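Local atomic coordinates of PcaV transcriptional regulator (Streptomyces coelicolor, PDB entry 4FHT), a protein that probably acts as a DNA-binding transcriptional regulator of the MarR family and binds the aromatic acid 3,4-dihydroxybenzoate. Residues Gln22-Leu27 / Gln118-Pro123. Sequence-based numbering, arbitrary orientation.
With DHB (3,4-dihydroxybenzoic acid), chain D.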
ATOM      1  N   GLN B  22      -2.486   2.909  -3.163  1.00 20.95           N
ATOM      2  CA  GLN B  22      -2.410   3.672  -4.405  1.00 25.91           C
ATOM      3  C   GLN B  22      -3.234   4.945  -4.277  1.00 21.38           C
ATOM      4  O   GLN B  22      -2.789   6.022  -4.660  1.00 19.03           O
ATOM      5  CB  GLN B  22      -2.926   2.851  -5.589  1.00 30.74           C
ATOM      6  CG  GLN B  22      -1.915   1.889  -6.184  1.00 37.14           C
ATOM      7  CD  GLN B  22      -2.456   1.164  -7.405  1.00 39.69           C
ATOM      8  OE1 GLN B  22      -1.794   0.289  -7.962  1.00 45.88           O
ATOM      9  NE2 GLN B  22      -3.663   1.525  -7.824  1.00 36.45           N
ATOM     10  N   ALA B  23      -4.445   4.805  -3.747  1.00 18.04           N
ATOM     11  CA  ALA B  23      -5.319   5.949  -3.523  1.00 20.20           C
ATOM     12  C   ALA B  23      -4.678   6.925  -2.541  1.00 23.72           C
ATOM     13  O   ALA B  23      -4.712   8.139  -2.746  1.00 22.49           O
ATOM     14  CB  ALA B  23      -6.678   5.487  -3.008  1.00 19.85           C
ATOM     15  N   HIS B  24      -4.092   6.380  -1.479  1.00 20.72           N
ATOM     16  CA  HIS B  24      -3.385   7.176  -0.480  1.00 14.86           C
ATOM     17  C   HIS B  24      -2.260   7.986  -1.116  1.00 16.88           C
ATOM     18  O   HIS B  24      -2.156   9.196  -0.908  1.00 19.11           O
ATOM     19  CB  HIS B  24      -2.806   6.255   0.598  1.00 15.10           C
ATOM     20  CG  HIS B  24      -1.940   6.958   1.598  1.00 14.05           C
ATOM     21  ND1 HIS B  24      -0.877   6.341   2.222  1.00 15.36           N
ATOM     22  CD2 HIS B  24      -1.988   8.217   2.095  1.00 20.22           C
ATOM     23  CE1 HIS B  24      -0.301   7.192   3.053  1.00 14.46           C
ATOM     24  NE2 HIS B  24      -0.958   8.337   2.997  1.00 14.60           N
ATOM     25  N   TYR B  25      -1.421   7.304  -1.889  1.00 22.37           N
ATOM     26  CA  TYR B  25      -0.270   7.928  -2.533  1.00 25.77           C
ATOM     27  C   TYR B  25      -0.689   9.065  -3.458  1.00 26.91           C
ATOM     28  O   TYR B  25      -0.036  10.107  -3.512  1.00 24.36           O
ATOM     29  CB  TYR B  25       0.530   6.882  -3.315  1.00 28.75           C
ATOM     30  CG  TYR B  25       1.725   7.440  -4.051  1.00 36.73           C
ATOM     31  CD1 TYR B  25       1.637   7.787  -5.395  1.00 42.55           C
ATOM     32  CD2 TYR B  25       2.943   7.617  -3.407  1.00 42.67           C
ATOM     33  CE1 TYR B  25       2.728   8.297  -6.074  1.00 48.89           C
ATOM     34  CE2 TYR B  25       4.042   8.125  -4.079  1.00 47.73           C
ATOM     35  CZ  TYR B  25       3.927   8.463  -5.413  1.00 51.78           C
ATOM     36  OH  TYR B  25       5.011   8.972  -6.092  1.00 58.31           O
ATOM     37  N   LEU B  26      -1.783   8.855  -4.183  1.00 25.26           N
ATOM     38  CA  LEU B  26      -2.316   9.862  -5.092  1.00 26.53           C
ATOM     39  C   LEU B  26      -2.793  11.093  -4.322  1.00 24.06           C
ATOM     40  O   LEU B  26      -2.443  12.227  -4.664  1.00 19.58           O
ATOM     41  CB  LEU B  26      -3.464   9.263  -5.915  1.00 35.19           C
ATOM     42  CG  LEU B  26      -3.905   9.949  -7.212  1.00 48.91           C
ATOM     43  CD1 LEU B  26      -4.586   8.939  -8.124  1.00 53.02           C
ATOM     44  CD2 LEU B  26      -4.837  11.123  -6.943  1.00 53.48           C
ATOM     45  N   LEU B  27      -3.595  10.861  -3.286  1.00 19.09           N
ATOM     46  CA  LEU B  27      -4.156  11.946  -2.483  1.00 20.68           C
ATOM     47  C   LEU B  27      -3.078  12.716  -1.723  1.00 19.60           C
ATOM     48  O   LEU B  27      -3.179  13.929  -1.547  1.00 25.22           O
ATOM     49  CB  LEU B  27      -5.206  11.408  -1.505  1.00 20.63           C
ATOM     50  CG  LEU B  27      -6.561  11.008  -2.094  1.00 23.67           C
ATOM     51  CD1 LEU B  27      -7.368  10.196  -1.093  1.00 20.80           C
ATOM     52  CD2 LEU B  27      -7.340  12.240  -2.529  1.00 25.50           C
ATOM     53  N   GLN B 118     -10.423  14.264   5.183  1.00 33.71           N
ATOM     54  CA  GLN B 118     -11.844  14.520   4.969  1.00 35.35           C
ATOM     55  C   GLN B 118     -12.296  13.919   3.645  1.00 29.41           C
ATOM     56  O   GLN B 118     -13.323  13.251   3.576  1.00 29.39           O
ATOM     57  CB  GLN B 118     -12.143  16.018   4.983  1.00 41.17           C
ATOM     58  CG  GLN B 118     -12.053  16.663   6.352  1.00 50.61           C
ATOM     59  CD  GLN B 118     -12.706  18.031   6.386  1.00 60.33           C
ATOM     60  OE1 GLN B 118     -13.342  18.452   5.417  1.00 62.89           O
ATOM     61  NE2 GLN B 118     -12.558  18.732   7.505  1.00 63.40           N
ATOM     62  N   VAL B 119     -11.517  14.161   2.597  1.00 26.38           N
ATOM     63  CA  VAL B 119     -11.805  13.612   1.279  1.00 25.39           C
ATOM     64  C   VAL B 119     -11.640  12.093   1.275  1.00 25.95           C
ATOM     65  O   VAL B 119     -12.438  11.373   0.674  1.00 30.38           O
ATOM     66  CB  VAL B 119     -10.890  14.237   0.212  1.00 27.65           C
ATOM     67  CG1 VAL B 119     -11.044  13.525  -1.131  1.00 28.66           C
ATOM     68  CG2 VAL B 119     -11.181  15.730   0.079  1.00 27.67           C
ATOM     69  N   PHE B 120     -10.609  11.612   1.965  1.00 20.15           N
ATOM     70  CA  PHE B 120     -10.304  10.186   2.002  1.00 19.65           C
ATOM     71  C   PHE B 120     -11.401   9.381   2.701  1.00 21.55           C
ATOM     72  O   PHE B 120     -11.759   8.289   2.255  1.00 22.13           O
ATOM     73  CB  PHE B 120      -8.955   9.948   2.692  1.00 22.78           C
ATOM     74  CG  PHE B 120      -8.201   8.749   2.175  1.00 20.93           C
ATOM     75  CD1 PHE B 120      -8.790   7.869   1.284  1.00 20.47           C
ATOM     76  CD2 PHE B 120      -6.899   8.504   2.586  1.00 28.16           C
ATOM     77  CE1 PHE B 120      -8.095   6.767   0.811  1.00 21.49           C
ATOM     78  CE2 PHE B 120      -6.201   7.405   2.119  1.00 27.98           C
ATOM     79  CZ  PHE B 120      -6.802   6.534   1.230  1.00 22.89           C
ATOM     80  N   LEU B 121     -11.934   9.923   3.793  1.00 18.69           N
ATOM     81  CA  LEU B 121     -12.924   9.211   4.602  1.00 21.69           C
ATOM     82  C   LEU B 121     -14.370   9.573   4.248  1.00 25.58           C
ATOM     83  O   LEU B 121     -15.314   8.962   4.755  1.00 26.97           O
ATOM     84  CB  LEU B 121     -12.662   9.458   6.090  1.00 22.57           C
ATOM     85  CG  LEU B 121     -11.317   8.928   6.602  1.00 24.47           C
ATOM     86  CD1 LEU B 121     -11.019   9.448   8.001  1.00 22.39           C
ATOM     87  CD2 LEU B 121     -11.314   7.411   6.582  1.00 20.44           C
ATOM     88  N   ALA B 122     -14.531  10.563   3.372  1.00 25.42           N
ATOM     89  CA  ALA B 122     -15.854  11.010   2.922  1.00 27.84           C
ATOM     90  C   ALA B 122     -16.844   9.914   2.471  1.00 26.80           C
ATOM     91  O   ALA B 122     -18.041  10.036   2.725  1.00 30.51           O
ATOM     92  CB  ALA B 122     -15.715  12.084   1.844  1.00 26.52           C
ATOM     93  N   PRO B 123     -16.362   8.854   1.792  1.00 28.83           N
ATOM     94  CA  PRO B 123     -17.322   7.799   1.433  1.00 31.20           C
ATOM     95  C   PRO B 123     -17.937   7.064   2.624  1.00 31.46           C
ATOM     96  O   PRO B 123     -18.933   6.366   2.444  1.00 32.24           O
ATOM     97  CB  PRO B 123     -16.478   6.825   0.608  1.00 29.26           C
ATOM     98  CG  PRO B 123     -15.403   7.658   0.034  1.00 30.68           C
ATOM     99  CD  PRO B 123     -15.077   8.673   1.088  1.00 30.68           C
TER
HETATM  100  C1  DHB D 201       1.257   8.311   7.415  1.00 23.41           C
HETATM  101  C2  DHB D 201       0.408   8.505   6.333  1.00 20.11           C
HETATM  102  C3  DHB D 201      -0.572   9.488   6.385  1.00 18.97           C
HETATM  103  O3  DHB D 201      -1.420   9.687   5.317  1.00 22.81           O
HETATM  104  C4  DHB D 201      -0.709  10.273   7.517  1.00 18.58           C
HETATM  105  O4  DHB D 201      -1.679  11.249   7.551  1.00 20.91           O
HETATM  106  C5  DHB D 201       0.136  10.080   8.601  1.00 20.91           C
HETATM  107  C6  DHB D 201       1.121   9.100   8.549  1.00 23.02           C
HETATM  108  C   DHB D 201       2.315   7.258   7.365  1.00 24.64           C
HETATM  109  O1  DHB D 201       2.827   6.916   6.263  1.00 23.11           O
HETATM  110  O2  DHB D 201       2.703   6.715   8.433  1.00 20.84           O
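Leu27 of helix 13-31 and Phe120 near the end of helix 100-121 are the residues whose CA atoms come nearest, 7.8 Å apart. Both helices belong to the MarR-type winged-helix fold, and residues 22-27 and 118-123 meet where its N-terminal helix packs on the long helix that follows the two-stranded wing. The contact is apolar, with no hydrogen bond between the segments, and Phe120 has the largest area buried by the other segment. Its chi1 of -149°, away from a staggered value, carries the ring toward helix 13-31. Over one face lies Leu27 CD1, 3.8 Å from the ring centroid and 19° off the normal, a CH-pi contact displaced toward Phe120 CD1. The other methyl of Leu27, CD2, reaches Val119 CG1 at 4.2 Å. The far end of the ring meets main chain and side chain alike: Phe120 CZ is 3.8 Å from His24 N, and Phe120 CE1 is 4.3 Å from the methyl Ala23 CB. Leu20 of the same chain and Val139 of the second subunit also pack against Phe120, placing the contact beside the dimer interface. His24 links this packing to the ligand site. Its CB lies 3.9 Å from Phe120 CE2, while CG, anti to the backbone N (chi1 174°), carries the imidazole toward 3,4-dihydroxybenzoate. ND1 is hydrogen-bonded to Gln21 OE1, which would restrain the ring's rotation, and NE2 makes a 2.7 Å hydrogen bond to ligand O3.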